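Local coordinates for protein beta-galacturonidase (PDB 6NCW) that hydrolyses beta-galacturonides as a family 2 glycoside hydrolase, and may also have beta-glucuronidase activity, at residues 341-350 / 383-393; 412-420 / 442-450. All coordinates share one frame; numbering follows the deposited sequence.

Interaction 1 of 2, residues 341-350 / 383-393; sequences EENMRNPHFK and TEYGRECYSEQ
Lys350 NZ is held by two carboxylates of residues 383-393. It donates to Glu388 OE2 and to Glu392 OE2, with NZ 3.0 Å from each, and more weakly to Glu392 OE1. Glu388 offers the anti lone pair of OE2. Glu392 OE2 is met from above its carboxylate plane. The two glutamates lie one helical turn apart, so a single ammonium group bridges them. The lysine chain is bent at each torsion beyond chi1 and lodges as a knob among Tyr385, Glu388, Cys389 and Glu392. Its positive end probably offsets the two adjacent negative charges.

Tyr385 reaches back across the contact. With CG anti to the backbone N (chi1 172°), its ring extends to residues 341-350, and OH donates to Met344 O at 2.7 Å. The donor sits above the carbonyl plane, 40° out of it. Arg345 CG lies over one face of this ring in a CH-pi contact, 4.0 Å from the centroid.

The contact joins two neighbouring helices of the TIM barrel, 349-364 and 384-400, together with the short helical turn that precedes the first. Thr383 N-caps helix 384-400: its OG1 accepts from Gly386 N and donates a hydrogen bond to Ala380 O. Glu341 OE1 packs against Thr383 CG2. Glu341 OE2 takes a hydrogen bond from a water that accepts from Tyr385 N, and it also receives Arg345 NH1 in a salt bridge.

Deeper in, the side chains are mostly apolar or sulfur-bearing. Met344 CE rests 3.7 Å from Cys389 CB. Cys389 SG meets the Phe349 ring at its edge, 4.1 Å from CE2. Gln393 is the polar exception; its OE1 has a weak hydrogen bond from Asn334. Its amide plane is tilted 48° from the Phe349 ring, with NE2 4.0 Å from Phe349 CE2.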
loop_
_atom_site.group_PDB
_atom_site.type_symbol
_atom_site.label_atom_id
_atom_site.label_comp_id
_atom_site.label_asym_id
_atom_site.label_seq_id
_atom_site.Cartn_x
_atom_site.Cartn_y
_atom_site.Cartn_z
ATOM N N GLU A 341 -19.923 -17.789 29.732
ATOM C CA GLU A 341 -20.393 -18.774 30.696
ATOM C C GLU A 341 -20.873 -20.045 29.992
ATOM O O GLU A 341 -20.521 -21.164 30.396
ATOM C CB GLU A 341 -21.504 -18.155 31.552
ATOM C CG GLU A 341 -21.991 -19.072 32.640
ATOM C CD GLU A 341 -23.189 -18.521 33.412
ATOM O OE1 GLU A 341 -23.560 -17.334 33.236
ATOM O OE2 GLU A 341 -23.756 -19.297 34.208
ATOM N N GLU A 342 -21.646 -19.888 28.911
ATOM C CA GLU A 342 -22.098 -21.044 28.139
ATOM C C GLU A 342 -20.925 -21.801 27.519
ATOM O O GLU A 342 -20.924 -23.036 27.507
ATOM C CB GLU A 342 -23.090 -20.606 27.059
ATOM C CG GLU A 342 -23.472 -21.720 26.073
ATOM C CD GLU A 342 -24.452 -21.256 24.985
ATOM O OE1 GLU A 342 -25.662 -21.534 25.118
ATOM O OE2 GLU A 342 -24.019 -20.605 24.001
ATOM N N ASN A 343 -19.912 -21.086 27.002
ATOM C CA ASN A 343 -18.717 -21.765 26.493
ATOM C C ASN A 343 -18.045 -22.589 27.579
ATOM O O ASN A 343 -17.616 -23.720 27.336
ATOM C CB ASN A 343 -17.709 -20.765 25.933
ATOM C CG ASN A 343 -18.198 -20.080 24.681
ATOM O OD1 ASN A 343 -17.838 -18.929 24.409
ATOM N ND2 ASN A 343 -19.037 -20.768 23.918
ATOM N N MET A 344 -17.920 -22.027 28.775
ATOM C CA MET A 344 -17.238 -22.688 29.874
ATOM C C MET A 344 -18.011 -23.877 30.423
ATOM O O MET A 344 -17.455 -24.649 31.213
ATOM C CB MET A 344 -16.980 -21.675 30.998
ATOM C CG MET A 344 -16.143 -20.475 30.577
ATOM S SD MET A 344 -16.083 -19.224 31.875
ATOM C CE MET A 344 -15.042 -20.080 33.046
ATOM N N ARG A 345 -19.277 -24.030 30.052
ATOM C CA ARG A 345 -20.051 -25.199 30.442
ATOM C C ARG A 345 -19.973 -26.326 29.419
ATOM O O ARG A 345 -20.632 -27.357 29.604
ATOM C CB ARG A 345 -21.512 -24.820 30.669
ATOM C CG ARG A 345 -21.948 -25.068 32.093
ATOM C CD ARG A 345 -23.408 -24.733 32.277
ATOM N NE ARG A 345 -23.698 -23.424 31.731
ATOM C CZ ARG A 345 -23.859 -22.326 32.455
ATOM N NH1 ARG A 345 -23.775 -22.363 33.791
ATOM N NH2 ARG A 345 -24.125 -21.186 31.828
ATOM N N ASN A 346 -19.219 -26.144 28.340
ATOM C CA ASN A 346 -18.882 -27.263 27.478
ATOM C C ASN A 346 -18.384 -28.423 28.350
ATOM O O ASN A 346 -17.584 -28.197 29.272
ATOM C CB ASN A 346 -17.817 -26.827 26.461
ATOM C CG ASN A 346 -17.449 -27.925 25.481
ATOM O OD1 ASN A 346 -16.901 -28.939 25.872
ATOM N ND2 ASN A 346 -17.725 -27.707 24.192
ATOM N N PRO A 347 -18.873 -29.649 28.140
ATOM C CA PRO A 347 -18.511 -30.755 29.050
ATOM C C PRO A 347 -17.027 -31.092 29.071
ATOM O O PRO A 347 -16.598 -31.821 29.977
ATOM C CB PRO A 347 -19.342 -31.941 28.526
ATOM C CG PRO A 347 -19.705 -31.595 27.143
ATOM C CD PRO A 347 -19.817 -30.078 27.091
ATOM N N HIS A 348 -16.236 -30.611 28.110
ATOM C CA HIS A 348 -14.796 -30.854 28.113
ATOM C C HIS A 348 -13.999 -29.694 28.673
ATOM O O HIS A 348 -12.772 -29.815 28.779
ATOM C CB HIS A 348 -14.281 -31.154 26.696
ATOM C CG HIS A 348 -15.028 -32.244 26.002
ATOM N ND1 HIS A 348 -15.007 -33.551 26.436
ATOM C CD2 HIS A 348 -15.829 -32.220 24.909
ATOM C CE1 HIS A 348 -15.760 -34.287 25.638
ATOM N NE2 HIS A 348 -16.273 -33.505 24.705
ATOM N N PHE A 349 -14.657 -28.572 29.014
ATOM C CA PHE A 349 -13.929 -27.339 29.309
ATOM C C PHE A 349 -13.010 -27.496 30.521
ATOM O O PHE A 349 -11.827 -27.144 30.462
ATOM C CB PHE A 349 -14.901 -26.177 29.526
ATOM C CG PHE A 349 -14.224 -24.910 29.999
ATOM C CD1 PHE A 349 -13.486 -24.128 29.116
ATOM C CD2 PHE A 349 -14.319 -24.507 31.326
ATOM C CE1 PHE A 349 -12.861 -22.958 29.544
ATOM C CE2 PHE A 349 -13.699 -23.342 31.763
ATOM C CZ PHE A 349 -12.967 -22.567 30.869
ATOM N N LYS A 350 -13.543 -28.001 31.639
ATOM C CA LYS A 350 -12.732 -28.123 32.854
ATOM C C LYS A 350 -11.572 -29.096 32.662
ATOM O O LYS A 350 -10.440 -28.815 33.078
ATOM C CB LYS A 350 -13.610 -28.553 34.031
ATOM C CG LYS A 350 -14.471 -27.414 34.615
ATOM C CD LYS A 350 -15.804 -27.929 35.160
ATOM C CE LYS A 350 -16.031 -27.581 36.630
ATOM N NZ LYS A 350 -16.148 -26.120 36.885
ATOM N N THR A 383 -19.762 -14.254 36.786
ATOM C CA THR A 383 -20.842 -15.205 36.987
ATOM C C THR A 383 -20.461 -16.214 38.066
ATOM O O THR A 383 -19.285 -16.494 38.296
ATOM C CB THR A 383 -21.171 -15.963 35.697
ATOM O OG1 THR A 383 -20.032 -16.764 35.323
ATOM C CG2 THR A 383 -21.532 -14.983 34.568
ATOM N N GLU A 384 -21.480 -16.788 38.707
ATOM C CA GLU A 384 -21.226 -17.790 39.732
ATOM C C GLU A 384 -20.535 -19.024 39.148
ATOM O O GLU A 384 -19.571 -19.539 39.731
ATOM C CB GLU A 384 -22.531 -18.174 40.429
ATOM C CG GLU A 384 -22.472 -19.539 41.150
ATOM C CD GLU A 384 -21.373 -19.602 42.216
ATOM O OE1 GLU A 384 -21.040 -18.533 42.781
ATOM O OE2 GLU A 384 -20.841 -20.717 42.472
ATOM N N TYR A 385 -21.017 -19.524 38.001
ATOM C CA TYR A 385 -20.385 -20.710 37.430
ATOM C C TYR A 385 -18.970 -20.389 36.958
ATOM O O TYR A 385 -18.049 -21.203 37.129
ATOM C CB TYR A 385 -21.216 -21.300 36.284
ATOM C CG TYR A 385 -20.444 -22.401 35.581
ATOM C CD1 TYR A 385 -20.132 -23.590 36.249
ATOM C CD2 TYR A 385 -19.963 -22.231 34.279
ATOM C CE1 TYR A 385 -19.387 -24.597 35.628
ATOM C CE2 TYR A 385 -19.220 -23.226 33.648
ATOM C CZ TYR A 385 -18.935 -24.411 34.329
ATOM O OH TYR A 385 -18.202 -25.402 33.718
ATOM N N GLY A 386 -18.773 -19.194 36.394
ATOM C CA GLY A 386 -17.423 -18.743 36.088
ATOM C C GLY A 386 -16.527 -18.755 37.311
ATOM O O GLY A 386 -15.409 -19.278 37.270
ATOM N N ARG A 387 -17.019 -18.202 38.428
ATOM C CA ARG A 387 -16.222 -18.136 39.656
ATOM C C ARG A 387 -15.780 -19.525 40.115
ATOM O O ARG A 387 -14.651 -19.697 40.587
ATOM C CB ARG A 387 -17.026 -17.432 40.758
ATOM C CG ARG A 387 -16.306 -17.262 42.093
ATOM C CD ARG A 387 -17.281 -17.394 43.272
ATOM N NE ARG A 387 -18.021 -18.669 43.250
ATOM C CZ ARG A 387 -17.513 -19.852 43.597
ATOM N NH1 ARG A 387 -16.251 -19.951 43.991
ATOM N NH2 ARG A 387 -18.263 -20.948 43.534
ATOM N N GLU A 388 -16.659 -20.529 39.986
ATOM C CA GLU A 388 -16.292 -21.890 40.372
ATOM C C GLU A 388 -15.102 -22.384 39.560
ATOM O O GLU A 388 -14.180 -22.994 40.108
ATOM C CB GLU A 388 -17.497 -22.830 40.209
ATOM C CG GLU A 388 -17.182 -24.338 40.350
ATOM C CD GLU A 388 -18.379 -25.219 39.977
ATOM O OE1 GLU A 388 -19.427 -25.135 40.652
ATOM O OE2 GLU A 388 -18.284 -25.980 38.990
ATOM N N CYS A 389 -15.086 -22.089 38.257
ATOM C CA CYS A 389 -13.953 -22.459 37.410
ATOM C C CYS A 389 -12.690 -21.693 37.794
ATOM O O CYS A 389 -11.607 -22.281 37.887
ATOM C CB CYS A 389 -14.290 -22.201 35.939
ATOM S SG CYS A 389 -15.687 -23.152 35.305
ATOM N N TYR A 390 -12.790 -20.367 37.965
ATOM C CA TYR A 390 -11.605 -19.618 38.374
ATOM C C TYR A 390 -11.028 -20.209 39.651
ATOM O O TYR A 390 -9.817 -20.400 39.761
ATOM C CB TYR A 390 -11.928 -18.128 38.566
ATOM C CG TYR A 390 -11.937 -17.308 37.291
ATOM C CD1 TYR A 390 -10.839 -16.520 36.926
ATOM C CD2 TYR A 390 -13.049 -17.317 36.446
ATOM C CE1 TYR A 390 -10.861 -15.749 35.749
ATOM C CE2 TYR A 390 -13.081 -16.559 35.277
ATOM C CZ TYR A 390 -11.990 -15.780 34.931
ATOM O OH TYR A 390 -12.046 -15.052 33.765
ATOM N N SER A 391 -11.890 -20.527 40.622
ATOM C CA SER A 391 -11.401 -21.049 41.894
ATOM C C SER A 391 -10.683 -22.375 41.689
ATOM O O SER A 391 -9.578 -22.575 42.195
ATOM C CB SER A 391 -12.557 -21.204 42.893
ATOM O OG SER A 391 -12.066 -21.469 44.205
ATOM N N GLU A 392 -11.290 -23.281 40.917
ATOM C CA GLU A 392 -10.685 -24.587 40.679
ATOM C C GLU A 392 -9.307 -24.462 40.044
ATOM O O GLU A 392 -8.376 -25.197 40.407
ATOM C CB GLU A 392 -11.582 -25.429 39.772
ATOM C CG GLU A 392 -12.924 -25.794 40.340
ATOM C CD GLU A 392 -13.780 -26.514 39.308
ATOM O OE1 GLU A 392 -14.826 -27.105 39.675
ATOM O OE2 GLU A 392 -13.401 -26.478 38.117
ATOM N N GLN A 393 -9.165 -23.552 39.074
ATOM C CA GLN A 393 -7.916 -23.472 38.324
ATOM C C GLN A 393 -6.839 -22.749 39.118
ATOM O O GLN A 393 -5.666 -23.123 39.055
ATOM C CB GLN A 393 -8.174 -22.803 36.969
ATOM C CG GLN A 393 -9.155 -23.611 36.134
ATOM C CD GLN A 393 -9.389 -23.058 34.746
ATOM O OE1 GLN A 393 -8.529 -22.388 34.158
ATOM N NE2 GLN A 393 -10.568 -23.344 34.206
HETATM O O HOH W 1 -23.500 -18.732 36.858
#

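Interaction 2 of 2, residues 412-420 / 442-450; sequences RFKTDICLG and YLDELYQWI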
loop_
_atom_site.group_PDB
_atom_site.type_symbol
_atom_site.label_atom_id
_atom_site.label_comp_id
_atom_site.label_asym_id
_atom_site.label_seq_id
_atom_site.Cartn_x
_atom_site.Cartn_y
_atom_site.Cartn_z
ATOM N N ARG A 412 -14.201 -7.643 32.983
ATOM C CA ARG A 412 -15.482 -7.460 33.670
ATOM C C ARG A 412 -15.405 -6.179 34.498
ATOM O O ARG A 412 -15.181 -6.183 35.711
ATOM C CB ARG A 412 -15.820 -8.674 34.531
ATOM C CG ARG A 412 -16.139 -9.949 33.734
ATOM C CD ARG A 412 -16.878 -9.634 32.419
ATOM N NE ARG A 412 -17.509 -10.817 31.836
ATOM C CZ ARG A 412 -17.086 -11.455 30.745
ATOM N NH1 ARG A 412 -16.013 -11.032 30.091
ATOM N NH2 ARG A 412 -17.746 -12.520 30.306
ATOM N N PHE A 413 -15.604 -5.058 33.807
ATOM C CA PHE A 413 -15.417 -3.720 34.358
ATOM C C PHE A 413 -16.374 -3.462 35.521
ATOM O O PHE A 413 -17.554 -3.179 35.303
ATOM C CB PHE A 413 -15.606 -2.694 33.234
ATOM C CG PHE A 413 -15.195 -1.289 33.587
ATOM C CD1 PHE A 413 -16.147 -0.337 33.937
ATOM C CD2 PHE A 413 -13.867 -0.904 33.518
ATOM C CE1 PHE A 413 -15.780 0.965 34.238
ATOM C CE2 PHE A 413 -13.495 0.399 33.816
ATOM C CZ PHE A 413 -14.455 1.335 34.171
ATOM N N LYS A 414 -15.873 -3.594 36.755
ATOM C CA LYS A 414 -16.604 -3.321 37.994
ATOM C C LYS A 414 -17.688 -4.351 38.292
ATOM O O LYS A 414 -18.601 -4.081 39.075
ATOM C CB LYS A 414 -17.195 -1.902 37.988
ATOM C CG LYS A 414 -16.106 -0.816 37.957
ATOM C CD LYS A 414 -16.622 0.545 37.549
ATOM C CE LYS A 414 -18.073 0.766 37.876
ATOM N NZ LYS A 414 -18.456 2.115 37.388
ATOM N N THR A 415 -17.586 -5.544 37.701
ATOM C CA THR A 415 -18.526 -6.630 37.917
ATOM C C THR A 415 -17.826 -7.961 38.168
ATOM O O THR A 415 -18.504 -8.977 38.354
ATOM C CB THR A 415 -19.464 -6.777 36.708
ATOM O OG1 THR A 415 -18.710 -7.188 35.565
ATOM C CG2 THR A 415 -20.158 -5.452 36.386
ATOM N N ASP A 416 -16.495 -7.982 38.157
ATOM C CA ASP A 416 -15.733 -9.191 38.435
ATOM C C ASP A 416 -15.956 -9.624 39.882
ATOM O O ASP A 416 -15.793 -8.820 40.802
ATOM C CB ASP A 416 -14.244 -8.919 38.181
ATOM C CG ASP A 416 -13.423 -10.201 37.976
ATOM O OD1 ASP A 416 -12.796 -10.333 36.903
ATOM O OD2 ASP A 416 -13.378 -11.066 38.886
ATOM N N ILE A 417 -16.317 -10.891 40.095
ATOM C CA ILE A 417 -16.485 -11.416 41.453
ATOM C C ILE A 417 -15.354 -12.374 41.834
ATOM O O ILE A 417 -15.488 -13.141 42.796
ATOM C CB ILE A 417 -17.860 -12.086 41.647
ATOM C CG1 ILE A 417 -17.981 -13.360 40.810
ATOM C CG2 ILE A 417 -18.994 -11.131 41.287
ATOM C CD1 ILE A 417 -19.297 -14.098 40.990
ATOM N N CYS A 418 -14.237 -12.356 41.098
ATOM C CA CYS A 418 -13.154 -13.312 41.308
ATOM C C CYS A 418 -11.862 -12.648 41.758
ATOM O O CYS A 418 -10.824 -13.317 41.827
ATOM C CB CYS A 418 -12.881 -14.118 40.033
ATOM S SG CYS A 418 -14.302 -15.074 39.467
ATOM N N LEU A 419 -11.891 -11.356 42.070
ATOM C CA LEU A 419 -10.646 -10.668 42.366
ATOM C C LEU A 419 -10.105 -10.993 43.753
ATOM O O LEU A 419 -8.966 -10.621 44.056
ATOM C CB LEU A 419 -10.834 -9.161 42.204
ATOM C CG LEU A 419 -11.222 -8.676 40.809
ATOM C CD1 LEU A 419 -11.359 -7.162 40.814
ATOM C CD2 LEU A 419 -10.210 -9.146 39.729
ATOM N N GLY A 420 -10.877 -11.678 44.597
ATOM C CA GLY A 420 -10.319 -12.125 45.859
ATOM C C GLY A 420 -9.305 -13.242 45.717
ATOM O O GLY A 420 -8.476 -13.433 46.614
ATOM N N TYR A 442 -11.063 6.911 32.998
ATOM C CA TYR A 442 -11.477 5.516 32.959
ATOM C C TYR A 442 -10.646 4.685 33.928
ATOM O O TYR A 442 -11.180 3.895 34.715
ATOM C CB TYR A 442 -11.334 5.006 31.524
ATOM C CG TYR A 442 -12.051 3.730 31.224
ATOM C CD1 TYR A 442 -11.362 2.527 31.140
ATOM C CD2 TYR A 442 -13.421 3.726 30.994
ATOM C CE1 TYR A 442 -12.016 1.343 30.837
ATOM C CE2 TYR A 442 -14.092 2.543 30.702
ATOM C CZ TYR A 442 -13.386 1.364 30.620
ATOM O OH TYR A 442 -14.051 0.198 30.330
ATOM N N LEU A 443 -9.330 4.882 33.899
ATOM C CA LEU A 443 -8.427 4.118 34.742
ATOM C C LEU A 443 -8.659 4.426 36.219
ATOM O O LEU A 443 -8.646 3.515 37.059
ATOM C CB LEU A 443 -6.986 4.420 34.325
ATOM C CG LEU A 443 -5.853 3.692 35.017
ATOM C CD1 LEU A 443 -6.138 2.183 35.056
ATOM C CD2 LEU A 443 -4.568 3.992 34.278
ATOM N N ASP A 444 -8.887 5.701 36.551
ATOM C CA ASP A 444 -9.147 6.074 37.941
ATOM C C ASP A 444 -10.466 5.499 38.442
ATOM O O ASP A 444 -10.546 5.006 39.573
ATOM C CB ASP A 444 -9.136 7.597 38.082
ATOM C CG ASP A 444 -7.728 8.178 37.949
ATOM O OD1 ASP A 444 -6.753 7.381 37.935
ATOM O OD2 ASP A 444 -7.594 9.418 37.852
ATOM N N GLU A 445 -11.506 5.546 37.617
ATOM C CA GLU A 445 -12.786 4.972 38.017
ATOM C C GLU A 445 -12.662 3.473 38.280
ATOM O O GLU A 445 -13.198 2.964 39.273
ATOM C CB GLU A 445 -13.836 5.248 36.944
ATOM C CG GLU A 445 -15.043 4.349 37.078
ATOM C CD GLU A 445 -16.115 4.608 36.033
ATOM O OE1 GLU A 445 -17.031 3.766 35.908
ATOM O OE2 GLU A 445 -16.059 5.654 35.353
ATOM N N LEU A 446 -11.948 2.750 37.408
ATOM C CA LEU A 446 -11.718 1.318 37.622
ATOM C C LEU A 446 -10.872 1.068 38.867
ATOM O O LEU A 446 -11.186 0.188 39.678
ATOM C CB LEU A 446 -11.048 0.703 36.396
ATOM C CG LEU A 446 -10.591 -0.764 36.542
ATOM C CD1 LEU A 446 -11.756 -1.721 36.853
ATOM C CD2 LEU A 446 -9.833 -1.215 35.286
ATOM N N TYR A 447 -9.789 1.831 39.033
ATOM C CA TYR A 447 -8.880 1.580 40.152
ATOM C C TYR A 447 -9.570 1.826 41.489
ATOM O O TYR A 447 -9.474 1.006 42.411
ATOM C CB TYR A 447 -7.627 2.446 40.039
ATOM C CG TYR A 447 -6.611 2.043 41.075
ATOM C CD1 TYR A 447 -5.919 0.839 40.960
ATOM C CD2 TYR A 447 -6.384 2.829 42.201
ATOM C CE1 TYR A 447 -5.004 0.447 41.912
ATOM C CE2 TYR A 447 -5.468 2.441 43.165
ATOM C CZ TYR A 447 -4.787 1.251 43.017
ATOM O OH TYR A 447 -3.882 0.858 43.977
ATOM N N GLN A 448 -10.285 2.945 41.601
ATOM C CA GLN A 448 -11.009 3.262 42.827
ATOM C C GLN A 448 -12.044 2.193 43.155
ATOM O O GLN A 448 -12.150 1.760 44.304
ATOM C CB GLN A 448 -11.661 4.638 42.694
ATOM C CG GLN A 448 -11.056 5.703 43.591
ATOM C CD GLN A 448 -9.597 6.012 43.278
ATOM O OE1 GLN A 448 -9.292 6.692 42.290
ATOM N NE2 GLN A 448 -8.687 5.527 44.132
ATOM N N TRP A 449 -12.802 1.740 42.158
ATOM C CA TRP A 449 -13.739 0.651 42.398
ATOM C C TRP A 449 -13.030 -0.589 42.930
ATOM O O TRP A 449 -13.530 -1.244 43.852
ATOM C CB TRP A 449 -14.504 0.296 41.123
ATOM C CG TRP A 449 -15.359 -0.900 41.337
ATOM C CD1 TRP A 449 -16.621 -0.924 41.863
ATOM C CD2 TRP A 449 -15.011 -2.268 41.065
ATOM N NE1 TRP A 449 -17.081 -2.218 41.927
ATOM C CE2 TRP A 449 -16.112 -3.062 41.444
ATOM C CE3 TRP A 449 -13.884 -2.893 40.523
ATOM C CZ2 TRP A 449 -16.120 -4.447 41.297
ATOM C CZ3 TRP A 449 -13.893 -4.278 40.383
ATOM C CH2 TRP A 449 -15.001 -5.036 40.769
ATOM N N ILE A 450 -11.878 -0.951 42.346
ATOM C CA ILE A 450 -11.158 -2.119 42.841
ATOM C C ILE A 450 -10.781 -1.922 44.304
ATOM O O ILE A 450 -10.942 -2.835 45.120
ATOM C CB ILE A 450 -9.918 -2.414 41.976
ATOM C CG1 ILE A 450 -10.318 -2.964 40.604
ATOM C CG2 ILE A 450 -9.037 -3.426 42.652
ATOM C CD1 ILE A 450 -9.179 -2.922 39.601
#
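Residues 412-420 form an irregular loop beside helix 439-453, and the backbones come closest at Lys414 and Trp449, whose CA atoms are 6.6 Å apart. The loop follows barrel strand 406-410 and leads to strand 425-428. This connection between two successive strands of the TIM barrel packs against the helix that follows the second of them.

Lys414 lies over the indole of Trp449. Its CA sits above the centre of the six-membered ring, 3.4 Å from the centroid, in a CH-pi contact. The side chain continues over the same indole, with CG 3.5 Å from Trp449 CG. Trp449 CG is anti to its own backbone N (chi1 174°), which carries the indole out from the helix to the loop. Asp416 O meets this ring at its edge. Leu419 CD1 packs on Trp449 CZ3 and, more loosely, on Ile450.

Beyond the tryptophan, the lysine runs on to Glu445. Lys414 NZ donates to Glu445 OE1 at 2.6 Å, a short salt bridge that meets the oxygen on its anti side. OE1 also lies near the plane of the Phe413 ring, at its edge.

Phe413 and Tyr442 come from opposite directions and form an offset stack. Their planes are 17° apart and their centroids 4.4 Å apart. Lys414 CG lies over the other face of the Phe413 ring, toward the rim. Tyr442 also meets the ring of His435, so the aromatic packing extends beyond the two segments. Leu446 CB adds an apolar contact to Phe413 CE2.

Within the loop, Asp416 makes an Asx turn, while its OD1 accepts from Ser381 and Ser410. The turn is closed by Cys418 N, which donates to Asp416 OD2 at 2.7 Å.

Both interactions belong to the TIM barrel domain and come in series along the chain: 341-350 with 383-393 closes before 412-420 with 442-450 opens. Their centres are about 21 Å apart. Helix 384-400 leads into strand 406-410, whose following loop carries interaction 2. The contacts also touch directly. Ile417 CD1 packs against Thr383 O, and Cys418 SG packs against Arg387 and the ring of Tyr390. The loop 412-420 therefore lies between helices 384-400 and 439-453, linking successive parts of the barrel wall. Galacturonate-binding side chains lie about 10 Å from side chains of interaction 1 (Arg337, Asn377) and about 8 to 10 Å from those of interaction 2 (Tyr434, Asn377).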